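Local coordinates for protein TRAP dicarboxylate transporter-DctP subunit (Desulfovibrio salexigens, PDB 4N6D) that probably captures a carboxylate-bearing solute in the periplasm and delivers it to the membrane components of a TRAP transporter, at residues A[33-38]-A[86-91]; A[108-113]-A[306-311]; A[140-145]-A[237-242]; A[208-213]-A[276-281]; A[221-226]-A[283-288]. One frame throughout, in Å; residues are numbered along the deposited sequence. Where two conformers were deposited one is given.

Contact 1. Residues A[33-38]-A[86-91]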
# COMPACT_ATOMS: atom_id res chain seq x y z
N SER A 33 -22.31 7.57 -1.70
CA SER A 33 -21.48 7.80 -0.53
C SER A 33 -20.20 6.97 -0.63
O SER A 33 -20.23 5.84 -1.11
CB SER A 33 -22.23 7.41 0.75
OG SER A 33 -22.67 6.06 0.64
N TYR A 34 -19.08 7.54 -0.18
CA TYR A 34 -17.78 6.91 -0.31
C TYR A 34 -17.13 6.94 1.08
O TYR A 34 -16.71 8.00 1.59
CB TYR A 34 -17.00 7.67 -1.39
CG TYR A 34 -15.69 7.09 -1.89
CD1 TYR A 34 -15.33 7.24 -3.21
CD2 TYR A 34 -14.80 6.45 -1.04
CE1 TYR A 34 -14.11 6.77 -3.69
CE2 TYR A 34 -13.58 5.96 -1.52
CZ TYR A 34 -13.25 6.14 -2.84
OH TYR A 34 -12.05 5.70 -3.36
N ALA A 35 -17.10 5.77 1.72
CA ALA A 35 -16.53 5.61 3.05
C ALA A 35 -15.03 5.38 2.94
O ALA A 35 -14.57 4.70 2.04
CB ALA A 35 -17.19 4.44 3.77
N ASN A 36 -14.28 5.94 3.88
CA ASN A 36 -12.83 5.77 3.91
C ASN A 36 -12.36 5.83 5.35
O ASN A 36 -12.71 6.75 6.07
CB ASN A 36 -12.19 6.87 3.06
CG ASN A 36 -11.02 6.37 2.26
OD1 ASN A 36 -10.24 5.54 2.74
ND2 ASN A 36 -10.88 6.88 1.04
N PHE A 37 -11.57 4.86 5.78
CA PHE A 37 -11.27 4.73 7.20
C PHE A 37 -10.17 5.69 7.75
O PHE A 37 -10.27 6.15 8.90
CB PHE A 37 -10.95 3.27 7.55
CG PHE A 37 -9.66 2.78 6.98
CD1 PHE A 37 -8.45 3.03 7.62
CD2 PHE A 37 -9.65 2.08 5.78
CE1 PHE A 37 -7.25 2.58 7.08
CE2 PHE A 37 -8.46 1.64 5.22
CZ PHE A 37 -7.26 1.90 5.88
N PRO A 38 -9.13 5.99 6.95
CA PRO A 38 -8.03 6.78 7.50
C PRO A 38 -8.34 8.28 7.49
O PRO A 38 -9.35 8.69 6.91
CB PRO A 38 -6.88 6.48 6.54
CG PRO A 38 -7.53 6.27 5.24
CD PRO A 38 -8.90 5.63 5.54
N GLY A 86 -24.89 -1.95 1.82
CA GLY A 86 -25.34 -0.70 1.24
C GLY A 86 -25.34 0.49 2.20
O GLY A 86 -25.88 1.56 1.88
N GLN A 87 -24.76 0.31 3.39
CA GLN A 87 -24.63 1.42 4.31
C GLN A 87 -23.80 2.54 3.71
O GLN A 87 -24.01 3.72 4.02
CB GLN A 87 -23.95 0.98 5.59
CG GLN A 87 -24.83 0.25 6.54
CD GLN A 87 -24.08 -0.08 7.79
OE1 GLN A 87 -23.61 0.82 8.50
NE2 GLN A 87 -23.91 -1.37 8.07
N ALA A 88 -22.84 2.15 2.87
CA ALA A 88 -22.15 3.07 1.99
C ALA A 88 -22.17 2.46 0.61
O ALA A 88 -22.20 1.24 0.48
CB ALA A 88 -20.71 3.31 2.42
N ASP A 89 -22.17 3.30 -0.42
CA ASP A 89 -22.09 2.79 -1.78
C ASP A 89 -20.70 2.29 -2.14
O ASP A 89 -20.56 1.33 -2.89
CB ASP A 89 -22.54 3.84 -2.80
CG ASP A 89 -24.00 4.27 -2.59
OD1 ASP A 89 -24.91 3.43 -2.83
OD2 ASP A 89 -24.23 5.42 -2.16
N ILE A 90 -19.69 2.95 -1.59
CA ILE A 90 -18.30 2.72 -1.94
C ILE A 90 -17.48 2.76 -0.69
O ILE A 90 -17.80 3.49 0.26
CB ILE A 90 -17.78 3.83 -2.91
CG1 ILE A 90 -18.61 3.86 -4.18
CG2 ILE A 90 -16.28 3.63 -3.20
CD1 ILE A 90 -18.32 5.12 -5.03
N GLY A 91 -16.43 1.96 -0.64
CA GLY A 91 -15.53 1.96 0.50
C GLY A 91 -14.12 1.57 0.12
O GLY A 91 -13.89 0.98 -0.94
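Ser-33 and Asp-89 trade hydrogen bonds where the two parallel strands come together. The backbone N of Ser-33 points nearly straight at Asp-89 OD2, 2.9 Å off, and meets the anti lone pair of that oxygen. In return Asp-89 N donates to Ser-33 OG over 3.0 Å; with OG lodged between its own N and carbonyl carbon (chi1 56°), the hydroxyl is turned toward the incoming chain. Asp-89 OD1 is taken by Ser-243 OG, so the carboxylate also ties this end of the pairing to helix 241-245.

The backbone ladder follows: Ile-90 N to Ser-33 O and, straighter, Ala-35 N to Ile-90 O at 2.8 Å. It pairs strand 30-35 with strand 90-94 in the five-stranded sheet of one lobe of this periplasmic binding protein, the intervening chain including helix 43-58.

Apolar contacts occupy both faces. On the Tyr-34 face, Ile-90 CG2 sits 3.6 Å from the ring centroid and only 5° off the normal, a CH-pi contact with all six ring carbons within 4.0 Å; Tyr-34 OH is bonded to Gln-47 of helix 43-58. On the other, Ala-35 CB meets Ala-88 CB at 3.9 Å, beside Leu-74.

Contact 2. Residues A[108-113]-A[306-311]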
# COMPACT_ATOMS: atom_id res chain seq x y z
N PHE A 108 0.25 -9.14 -2.85
CA PHE A 108 0.92 -7.83 -2.87
C PHE A 108 1.32 -7.30 -1.50
O PHE A 108 1.90 -6.21 -1.41
CB PHE A 108 0.10 -6.77 -3.61
CG PHE A 108 0.41 -6.73 -5.07
CD1 PHE A 108 1.42 -5.92 -5.53
CD2 PHE A 108 -0.26 -7.54 -5.96
CE1 PHE A 108 1.75 -5.89 -6.86
CE2 PHE A 108 0.09 -7.50 -7.33
CZ PHE A 108 1.11 -6.68 -7.74
N GLU A 109 1.06 -8.07 -0.44
CA GLU A 109 1.58 -7.76 0.90
C GLU A 109 3.01 -8.27 1.13
O GLU A 109 3.67 -7.86 2.05
CB GLU A 109 0.66 -8.36 1.97
CG GLU A 109 -0.76 -7.87 1.87
CD GLU A 109 -1.77 -8.79 2.54
OE1 GLU A 109 -1.36 -9.64 3.35
OE2 GLU A 109 -2.97 -8.66 2.24
N LEU A 110 3.47 -9.16 0.26
CA LEU A 110 4.72 -9.86 0.45
C LEU A 110 5.89 -9.01 -0.03
O LEU A 110 5.72 -8.11 -0.84
CB LEU A 110 4.71 -11.16 -0.38
CG LEU A 110 3.64 -12.15 0.03
CD1 LEU A 110 3.56 -13.30 -0.99
CD2 LEU A 110 3.90 -12.67 1.44
N PRO A 111 7.09 -9.34 0.44
CA PRO A 111 8.30 -8.69 -0.09
C PRO A 111 8.62 -9.21 -1.48
O PRO A 111 9.21 -10.29 -1.61
CB PRO A 111 9.37 -9.09 0.92
CG PRO A 111 8.86 -10.36 1.55
CD PRO A 111 7.36 -10.23 1.57
N LEU A 112 8.25 -8.45 -2.50
CA LEU A 112 8.32 -8.90 -3.87
C LEU A 112 9.16 -7.99 -4.73
O LEU A 112 9.18 -8.13 -5.94
CB LEU A 112 6.93 -9.06 -4.48
CG LEU A 112 6.07 -10.16 -3.82
CD1 LEU A 112 4.77 -10.31 -4.55
CD2 LEU A 112 6.79 -11.50 -3.78
N GLY A 113 9.87 -7.06 -4.10
CA GLY A 113 10.82 -6.23 -4.80
C GLY A 113 10.28 -4.97 -5.46
O GLY A 113 11.01 -4.32 -6.20
N PRO A 306 10.44 -17.80 3.74
CA PRO A 306 9.32 -18.46 4.43
C PRO A 306 7.99 -17.69 4.39
O PRO A 306 6.93 -18.32 4.44
CB PRO A 306 9.83 -18.62 5.86
CG PRO A 306 11.34 -18.66 5.70
CD PRO A 306 11.67 -17.75 4.57
N LEU A 307 8.03 -16.36 4.30
CA LEU A 307 6.78 -15.59 4.28
C LEU A 307 6.07 -15.85 2.95
O LEU A 307 4.86 -15.93 2.89
CB LEU A 307 7.04 -14.09 4.45
CG LEU A 307 7.66 -13.74 5.80
CD1 LEU A 307 8.01 -12.25 5.90
CD2 LEU A 307 6.71 -14.12 6.94
N ILE A 308 6.85 -16.03 1.89
CA ILE A 308 6.31 -16.31 0.58
C ILE A 308 5.76 -17.73 0.59
O ILE A 308 4.66 -18.01 0.08
CB ILE A 308 7.40 -16.21 -0.52
CG1 ILE A 308 8.14 -14.88 -0.45
CG2 ILE A 308 6.77 -16.45 -1.87
CD1 ILE A 308 7.30 -13.73 -0.55
N GLU A 309 6.51 -18.65 1.20
CA GLU A 309 6.06 -20.04 1.25
C GLU A 309 4.75 -20.18 2.05
O GLU A 309 3.88 -20.95 1.64
CB GLU A 309 7.15 -20.94 1.82
CG GLU A 309 8.46 -20.89 1.02
CD GLU A 309 8.32 -21.35 -0.43
OE1 GLU A 309 7.39 -22.11 -0.72
OE2 GLU A 309 9.15 -20.92 -1.28
N ASP A 310 4.61 -19.42 3.14
CA ASP A 310 3.37 -19.38 3.92
C ASP A 310 2.24 -18.89 3.05
O ASP A 310 1.15 -19.46 3.03
CB ASP A 310 3.55 -18.44 5.12
CG ASP A 310 2.28 -18.21 5.90
OD1 ASP A 310 1.67 -19.20 6.39
OD2 ASP A 310 1.89 -17.04 6.04
N TRP A 311 2.48 -17.82 2.30
CA TRP A 311 1.43 -17.28 1.46
C TRP A 311 0.99 -18.30 0.41
O TRP A 311 -0.20 -18.47 0.15
CB TRP A 311 1.86 -15.95 0.80
CG TRP A 311 0.79 -15.45 -0.13
CD1 TRP A 311 -0.28 -14.67 0.20
CD2 TRP A 311 0.65 -15.76 -1.51
NE1 TRP A 311 -1.08 -14.48 -0.90
CE2 TRP A 311 -0.52 -15.13 -1.97
CE3 TRP A 311 1.42 -16.49 -2.41
CZ2 TRP A 311 -0.95 -15.23 -3.28
CZ3 TRP A 311 0.99 -16.59 -3.72
CH2 TRP A 311 -0.18 -15.96 -4.15
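Leu-110 drives its forked end against the helix carrying Ile-308 and Trp-311, and this is where the packing is tight. Its CD1 lies 3.6 Å from Trp-311 CG, the two side chains crossing at about a right angle. CD1 also reaches Trp-311 CB, while the other branch, CD2, rests 3.7 Å from the carbonyl oxygen of Leu-307. Ile-308 closes in on the same leucine, its CD1 standing 3.7 Å from Leu-110 CB. In Trp-311, chi1 of 176° sets CG anti to the backbone N, where Leu-110 CD1 meets it; the indole NE1 is hydrogen-bonded to Ser-106 OG, earlier in the same connection as the loop.

Segment 108-113, in the connection between strand 90-94 and helix 117-131, is thus laid on helix 294-317 of the solute-binding fold by apolar packing.

Farther along the loop the fit relaxes. The same Ile-308 methyl, CD1, is 4.0 Å from Leu-112 CD2 and 4.1 Å from Pro-111 CD, and the proline ring and isoleucine slide past each other in opposite directions. Leu-326 of helix 322-337 packs on Leu-112, Ile-308 and Trp-311. Of the helix's acidic residues, Glu-309 pairs with Lys-312 and Asp-310 with Lys-314.

Contact 3. Residues A[140-145]-A[237-242]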
# COMPACT_ATOMS: atom_id res chain seq x y z
N LYS A 140 -18.37 -4.48 -7.15
CA LYS A 140 -17.64 -3.90 -8.27
C LYS A 140 -16.33 -3.33 -7.73
O LYS A 140 -16.35 -2.53 -6.79
CB LYS A 140 -18.44 -2.79 -8.94
CG LYS A 140 -17.60 -1.99 -9.96
CD LYS A 140 -17.17 -2.83 -11.16
CE LYS A 140 -16.43 -1.96 -12.16
NZ LYS A 140 -16.18 -2.65 -13.44
N VAL A 141 -15.21 -3.76 -8.28
CA VAL A 141 -13.93 -3.20 -7.90
C VAL A 141 -13.67 -1.97 -8.76
O VAL A 141 -13.46 -2.09 -9.98
CB VAL A 141 -12.80 -4.23 -8.04
CG1 VAL A 141 -11.47 -3.59 -7.71
CG2 VAL A 141 -13.06 -5.44 -7.13
N LEU A 142 -13.73 -0.79 -8.15
CA LEU A 142 -13.63 0.47 -8.89
C LEU A 142 -12.19 0.82 -9.24
O LEU A 142 -11.94 1.40 -10.29
CB LEU A 142 -14.24 1.63 -8.10
CG LEU A 142 -15.76 1.51 -7.95
CD1 LEU A 142 -16.24 2.62 -7.05
CD2 LEU A 142 -16.40 1.61 -9.30
N THR A 143 -11.28 0.56 -8.31
CA THR A 143 -9.84 0.73 -8.56
C THR A 143 -9.08 -0.00 -7.47
O THR A 143 -9.67 -0.51 -6.51
CB THR A 143 -9.39 2.23 -8.65
OG1 THR A 143 -8.06 2.28 -9.21
CG2 THR A 143 -9.39 2.89 -7.30
N MET A 144 -7.77 -0.11 -7.64
CA MET A 144 -6.89 -0.64 -6.60
C MET A 144 -5.62 0.18 -6.64
O MET A 144 -5.31 0.80 -7.65
CB MET A 144 -6.56 -2.10 -6.83
CG MET A 144 -7.81 -2.98 -6.83
SD MET A 144 -7.38 -4.68 -7.12
CE MET A 144 -6.98 -5.17 -5.45
N PHE A 145 -4.90 0.18 -5.53
CA PHE A 145 -3.61 0.85 -5.47
C PHE A 145 -2.83 0.36 -4.26
O PHE A 145 -3.33 -0.40 -3.46
CB PHE A 145 -3.79 2.37 -5.42
CG PHE A 145 -4.73 2.84 -4.37
CD1 PHE A 145 -4.32 2.95 -3.06
CD2 PHE A 145 -6.03 3.19 -4.70
CE1 PHE A 145 -5.22 3.38 -2.07
CE2 PHE A 145 -6.92 3.63 -3.71
CZ PHE A 145 -6.52 3.71 -2.41
N ILE A 237 -10.73 -0.29 -3.82
CA ILE A 237 -11.94 0.52 -3.72
C ILE A 237 -13.10 -0.31 -4.25
O ILE A 237 -13.11 -0.74 -5.42
CB ILE A 237 -11.82 1.83 -4.49
CG1 ILE A 237 -10.58 2.63 -4.03
CG2 ILE A 237 -13.12 2.64 -4.35
CD1 ILE A 237 -10.52 2.90 -2.51
N ILE A 238 -14.05 -0.60 -3.37
CA ILE A 238 -15.16 -1.50 -3.69
C ILE A 238 -16.48 -0.75 -3.70
O ILE A 238 -16.67 0.20 -2.94
CB ILE A 238 -15.25 -2.70 -2.68
CG1 ILE A 238 -15.30 -2.23 -1.22
CG2 ILE A 238 -14.07 -3.67 -2.89
CD1 ILE A 238 -15.73 -3.33 -0.21
N MET A 239 -17.39 -1.21 -4.56
CA MET A 239 -18.71 -0.61 -4.66
C MET A 239 -19.78 -1.68 -4.50
O MET A 239 -19.65 -2.81 -5.00
CB MET A 239 -18.85 0.09 -6.02
CG MET A 239 -20.21 0.72 -6.23
SD MET A 239 -20.26 1.75 -7.70
CE MET A 239 -21.71 2.73 -7.37
N ASN A 240 -20.84 -1.32 -3.79
CA ASN A 240 -21.99 -2.20 -3.57
C ASN A 240 -22.59 -2.60 -4.91
O ASN A 240 -22.73 -1.76 -5.81
CB ASN A 240 -23.02 -1.45 -2.73
CG ASN A 240 -24.31 -2.20 -2.62
OD1 ASN A 240 -25.20 -2.04 -3.46
ND2 ASN A 240 -24.45 -3.01 -1.57
N MET A 241 -22.90 -3.87 -5.08
CA MET A 241 -23.37 -4.36 -6.38
C MET A 241 -24.71 -3.77 -6.78
O MET A 241 -24.93 -3.46 -7.96
CB MET A 241 -23.44 -5.88 -6.40
CG MET A 241 -23.68 -6.41 -7.78
SD MET A 241 -22.22 -6.24 -8.78
CE MET A 241 -21.18 -7.46 -8.00
N ASN A 242 -25.65 -3.61 -5.84
CA ASN A 242 -26.90 -2.95 -6.21
C ASN A 242 -26.67 -1.51 -6.68
O ASN A 242 -27.28 -1.04 -7.64
CB ASN A 242 -27.88 -3.00 -5.05
CG ASN A 242 -28.29 -4.40 -4.71
OD1 ASN A 242 -27.88 -4.96 -3.69
ND2 ASN A 242 -29.10 -4.99 -5.55
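The Phe-145 ring meets Ile-237 obliquely, CE2 lying 3.8 Å from Ile-237 CG1 and CZ a little farther from CD1; Phe-235 adds a second ring, its plane about 20° from that of Phe-145. Beside it Thr-143 and Ile-237 point the same way, and Thr-143 CG2 presses on Ile-237 CG1 at 3.5 Å, tighter than usual for two carbons. Thr-143 OG1, anti to its backbone N (chi1 -166°), is hydrogen-bonded to Gly-259 O. Leu-142 CD1 packs on Met-239 CB at 3.8 Å.

Lys-140 and Met-239 form a hydrogen-bonded antiparallel pair, Lys-140 N donating to Met-239 O over 3.0 Å. In return Met-239 N lies 2.8 Å from Lys-140 O. Between Val-141 and Thr-143 the register slips by one, a beta bulge: Ile-237 O accepts from Leu-142 N while Ile-237 N donates to Thr-143 O.

Strand 139-146 forms an edge of the five-stranded sheet, with strand 90-94 across strand 234-240; helix 117-131 covers Val-141 and Met-144, helix 249-285 covers Leu-142 and Thr-143.

Contact 4. Residues A[208-213]-A[276-281]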
# COMPACT_ATOMS: atom_id res chain seq x y z
N SER A 208 8.32 1.77 8.08
CA SER A 208 7.14 2.35 7.47
C SER A 208 7.52 3.01 6.14
O SER A 208 8.66 2.98 5.72
CB SER A 208 6.54 3.39 8.42
OG SER A 208 5.21 3.72 8.04
N SER A 209 6.56 3.62 5.46
CA SER A 209 6.92 4.35 4.27
C SER A 209 7.50 5.72 4.64
O SER A 209 7.24 6.26 5.72
CB SER A 209 5.77 4.47 3.27
OG SER A 209 4.63 5.02 3.87
N PHE A 210 8.31 6.26 3.74
CA PHE A 210 9.07 7.48 4.00
C PHE A 210 8.22 8.72 4.20
O PHE A 210 8.73 9.72 4.72
CB PHE A 210 10.05 7.76 2.84
CG PHE A 210 11.29 6.89 2.81
CD1 PHE A 210 11.88 6.41 3.97
CD2 PHE A 210 11.88 6.56 1.60
CE1 PHE A 210 13.03 5.62 3.93
CE2 PHE A 210 13.03 5.79 1.54
CZ PHE A 210 13.62 5.32 2.70
N GLU A 211 6.94 8.72 3.83
CA GLU A 211 6.18 9.96 4.00
C GLU A 211 6.10 10.39 5.47
O GLU A 211 5.85 11.56 5.76
CB GLU A 211 4.78 9.90 3.37
CG GLU A 211 3.73 9.35 4.24
CD GLU A 211 3.69 7.88 4.16
OE1 GLU A 211 4.61 7.32 3.50
OE2 GLU A 211 2.73 7.29 4.71
N VAL A 212 6.27 9.45 6.40
CA VAL A 212 6.13 9.78 7.82
C VAL A 212 7.26 10.71 8.30
O VAL A 212 7.16 11.36 9.34
CB VAL A 212 6.08 8.52 8.72
CG1 VAL A 212 4.91 7.62 8.32
CG2 VAL A 212 7.38 7.75 8.63
N LEU A 213 8.34 10.76 7.53
CA LEU A 213 9.47 11.61 7.90
C LEU A 213 9.07 13.08 8.00
O LEU A 213 9.52 13.79 8.90
CB LEU A 213 10.62 11.42 6.90
CG LEU A 213 11.34 10.08 7.11
CD1 LEU A 213 12.24 9.75 5.93
CD2 LEU A 213 12.13 10.05 8.45
N ARG A 276 8.55 14.64 -1.93
CA ARG A 276 8.46 15.89 -1.17
C ARG A 276 8.84 15.74 0.30
O ARG A 276 9.46 16.65 0.90
CB ARG A 276 7.05 16.48 -1.32
CG ARG A 276 6.82 16.93 -2.73
CD ARG A 276 5.44 17.50 -3.00
NE ARG A 276 5.34 17.89 -4.41
CZ ARG A 276 4.22 18.30 -4.99
NH1 ARG A 276 3.09 18.40 -4.29
NH2 ARG A 276 4.22 18.62 -6.28
N SER A 277 8.47 14.60 0.89
CA SER A 277 8.78 14.31 2.29
C SER A 277 10.29 14.28 2.48
O SER A 277 10.84 14.91 3.38
CB SER A 277 8.16 12.98 2.74
OG SER A 277 8.54 12.63 4.07
N LEU A 278 10.96 13.57 1.57
CA LEU A 278 12.40 13.38 1.67
C LEU A 278 13.14 14.69 1.43
O LEU A 278 14.10 14.99 2.12
CB LEU A 278 12.86 12.33 0.68
CG LEU A 278 12.43 10.90 1.03
CD1 LEU A 278 12.77 9.94 -0.09
CD2 LEU A 278 13.08 10.44 2.33
N ALA A 279 12.68 15.47 0.45
CA ALA A 279 13.34 16.74 0.15
C ALA A 279 13.18 17.68 1.34
O ALA A 279 14.13 18.36 1.73
CB ALA A 279 12.78 17.36 -1.12
N TRP A 280 11.98 17.72 1.93
CA TRP A 280 11.74 18.55 3.12
C TRP A 280 12.66 18.13 4.27
O TRP A 280 13.30 18.97 4.90
CB TRP A 280 10.28 18.43 3.54
CG TRP A 280 9.88 19.15 4.80
CD1 TRP A 280 9.38 20.41 4.90
CD2 TRP A 280 9.89 18.61 6.13
NE1 TRP A 280 9.10 20.71 6.22
CE2 TRP A 280 9.40 19.61 6.99
CE3 TRP A 280 10.27 17.38 6.68
CZ2 TRP A 280 9.29 19.43 8.36
CZ3 TRP A 280 10.16 17.20 8.05
CH2 TRP A 280 9.67 18.21 8.86
N ALA A 281 12.75 16.83 4.50
CA ALA A 281 13.56 16.31 5.59
C ALA A 281 15.05 16.57 5.36
O ALA A 281 15.79 16.81 6.31
CB ALA A 281 13.29 14.82 5.76
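Phe-210 brings CD2 to 3.9 Å from Leu-278 CD1, while Leu-278 CD2 comes 4.0 Å from its CG, so both leucine methyls lean obliquely on the same side chain. Leu-278 CD2 is shared: it also meets Leu-213 CD1 at 3.8 Å, and the leucine fork is thereby set against both residues. Met-289 of strand 288-290 packs on Phe-210 and Leu-278 as well.

The polar link runs through Ser-277, which adopts two conformers. In the one described here OG is anti to the backbone N (chi1 175°) and donates to Phe-210 O over 3.0 Å. That oxygen already accepts from Leu-213 N, and in this conformer the two donors come from opposite faces of the carbonyl plane. Ser-277 OG is also bonded to Lys-214 N.

The type I turn from Ser-209 to Val-212 leads from strand 205-208, an edge of the four-stranded sheet, into helix 212-215, and so the contact fastens this strand-to-helix junction onto the long helix 249-285 of the binding-protein fold.

Farther along that helix, Trp-280 CZ3 lies 3.6 Å from the carbonyl oxygen of Leu-213. Looser is the approach of Ala-281 CB, 4.5 Å from Leu-213 CB, with Ala-219 and Ile-287 close to Ala-281.

Contact 5. Residues A[221-226]-A[283-288]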
# COMPACT_ATOMS: atom_id res chain seq x y z
N ILE A 221 13.97 13.11 14.55
CA ILE A 221 14.62 12.14 15.40
C ILE A 221 15.40 11.09 14.61
O ILE A 221 16.51 10.73 14.98
CB ILE A 221 13.56 11.41 16.26
CG1 ILE A 221 12.84 12.42 17.15
CG2 ILE A 221 14.22 10.32 17.09
CD1 ILE A 221 11.68 11.81 17.91
N CYS A 222 14.82 10.62 13.50
CA CYS A 222 15.43 9.56 12.70
C CYS A 222 15.97 10.15 11.43
O CYS A 222 15.22 10.34 10.48
CB CYS A 222 14.40 8.50 12.33
SG CYS A 222 13.62 7.74 13.76
N ARG A 223 17.27 10.40 11.41
CA ARG A 223 17.89 11.09 10.30
C ARG A 223 18.69 10.20 9.37
O ARG A 223 19.44 10.70 8.55
CB ARG A 223 18.78 12.20 10.85
CG ARG A 223 17.95 13.17 11.68
CD ARG A 223 18.67 14.43 12.04
NE ARG A 223 17.84 15.20 12.97
CZ ARG A 223 18.13 16.42 13.39
NH1 ARG A 223 19.22 17.03 12.95
NH2 ARG A 223 17.32 17.03 14.24
N TYR A 224 18.53 8.88 9.53
CA TYR A 224 19.16 7.89 8.66
C TYR A 224 18.09 6.97 8.12
O TYR A 224 17.36 6.31 8.88
CB TYR A 224 20.25 7.10 9.38
CG TYR A 224 21.30 8.02 9.91
CD1 TYR A 224 22.36 8.42 9.11
CD2 TYR A 224 21.21 8.55 11.20
CE1 TYR A 224 23.32 9.30 9.57
CE2 TYR A 224 22.16 9.43 11.67
CZ TYR A 224 23.21 9.80 10.84
OH TYR A 224 24.19 10.66 11.28
N GLU A 225 17.96 6.96 6.80
CA GLU A 225 16.85 6.30 6.15
C GLU A 225 17.43 5.22 5.24
O GLU A 225 18.09 5.53 4.23
CB GLU A 225 16.05 7.31 5.32
CG GLU A 225 16.08 8.76 5.84
CD GLU A 225 15.58 8.93 7.27
OE1 GLU A 225 14.99 7.97 7.83
OE2 GLU A 225 15.78 10.04 7.85
N THR A 226 17.19 3.97 5.60
CA THR A 226 17.71 2.85 4.81
C THR A 226 16.64 2.29 3.88
O THR A 226 15.62 1.79 4.34
CB THR A 226 18.26 1.76 5.74
OG1 THR A 226 19.31 2.33 6.53
CG2 THR A 226 18.81 0.59 4.93
N ASP A 283 16.32 19.07 3.57
CA ASP A 283 16.52 20.50 3.74
C ASP A 283 16.55 20.89 5.22
O ASP A 283 17.38 21.71 5.64
CB ASP A 283 15.42 21.27 3.01
CG ASP A 283 15.58 22.77 3.09
OD1 ASP A 283 16.60 23.27 2.60
OD2 ASP A 283 14.67 23.43 3.62
N LYS A 284 15.66 20.31 6.01
CA LYS A 284 15.53 20.72 7.40
C LYS A 284 16.51 20.04 8.35
O LYS A 284 17.02 20.69 9.27
CB LYS A 284 14.11 20.50 7.90
CG LYS A 284 13.86 21.09 9.29
CD LYS A 284 12.37 21.26 9.58
CE LYS A 284 12.17 22.04 10.88
NZ LYS A 284 10.77 21.98 11.34
N TYR A 285 16.75 18.75 8.15
CA TYR A 285 17.55 17.99 9.11
C TYR A 285 18.72 17.21 8.51
O TYR A 285 19.34 16.43 9.22
CB TYR A 285 16.67 16.99 9.86
CG TYR A 285 15.43 17.57 10.52
CD1 TYR A 285 15.51 18.35 11.67
CD2 TYR A 285 14.18 17.28 10.02
CE1 TYR A 285 14.35 18.84 12.28
CE2 TYR A 285 13.03 17.76 10.60
CZ TYR A 285 13.12 18.53 11.72
OH TYR A 285 11.94 18.99 12.28
N SER A 286 19.03 17.45 7.24
CA SER A 286 20.14 16.79 6.56
C SER A 286 20.12 15.28 6.74
O SER A 286 21.13 14.68 7.10
CB SER A 286 21.48 17.34 7.05
OG SER A 286 21.63 18.72 6.73
N ILE A 287 18.97 14.68 6.48
CA ILE A 287 18.86 13.24 6.55
C ILE A 287 19.75 12.63 5.49
O ILE A 287 20.11 13.27 4.49
CB ILE A 287 17.38 12.77 6.36
CG1 ILE A 287 16.83 13.19 5.01
CG2 ILE A 287 16.50 13.31 7.49
CD1 ILE A 287 15.68 12.34 4.52
N GLU A 288 20.11 11.37 5.71
CA GLU A 288 20.95 10.62 4.79
C GLU A 288 20.20 9.40 4.30
O GLU A 288 19.63 8.66 5.09
CB GLU A 288 22.25 10.19 5.47
CG GLU A 288 23.16 9.38 4.54
CD GLU A 288 24.39 8.82 5.23
OE1 GLU A 288 24.69 9.23 6.37
OE2 GLU A 288 25.05 7.96 4.61
O HOH W 1 22.00 12.46 8.43
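Arg-223 and Glu-225 bracket the backbone of Glu-288: Glu-288 N donates to Arg-223 O over 3.0 Å, and Glu-225 N to Glu-288 O over 2.9 Å. These bonds make the parallel pairing that sets strand 288-290 beside strand 224-226, at an edge of the four-stranded sheet. On the other side of strand 224-226, Arg-223 and Tyr-224 both face Thr-154, a classic beta bulge.

The side chains follow the ladder. Arg-223, extended from CG to NE, crosses Tyr-285 at about a right angle; Tyr-285 CD1 sits over one face of the guanidinium, off toward its rim and 3.4 Å from NH2, with the two planes 44° apart. Tyr-224 presents its ring edge to Glu-288, whose OE1 lies in the ring plane 3.5 Å from CE1. Ile-287 CG2 packs 3.4 Å from Glu-225 OE2, the side chains again meeting at about a right angle.

Second-shell bonds fix these groups. Arg-223 NH2 donates to Glu-220 O, Tyr-285 OH is bonded to Asn-217 OD1, and Glu-288 OE2 forms a salt bridge with Arg-159. Beyond helix 249-285 the chain turns at Ser-286, which has positive phi; there a water donates to Ser-286 O at 2.7 Å and to Arg-223 O at 3.1 Å.

The contacts fall into two groups with contact 2 apart from both. Contacts 1 and 3, centres 10 Å apart, belong to one five-stranded sheet: strands 90-94 and 234-240 are neighbours, joined by probable hydrogen bonds from Asn-240 N to Asp-89 O and from Ile-238 N to Gly-91 O. Contacts 4 and 5, centres 9 Å apart, share helix 249-285 and touch through Ala-281 and Ile-287. Contact 3 lies 38 Å from contact 5, centre to centre, and their segments alternate along the chain, so the chain passes between the two regions repeatedly, consistent with a two-lobed binding protein. The segments of contact 2 enclose contacts 3, 4 and 5 in sequence.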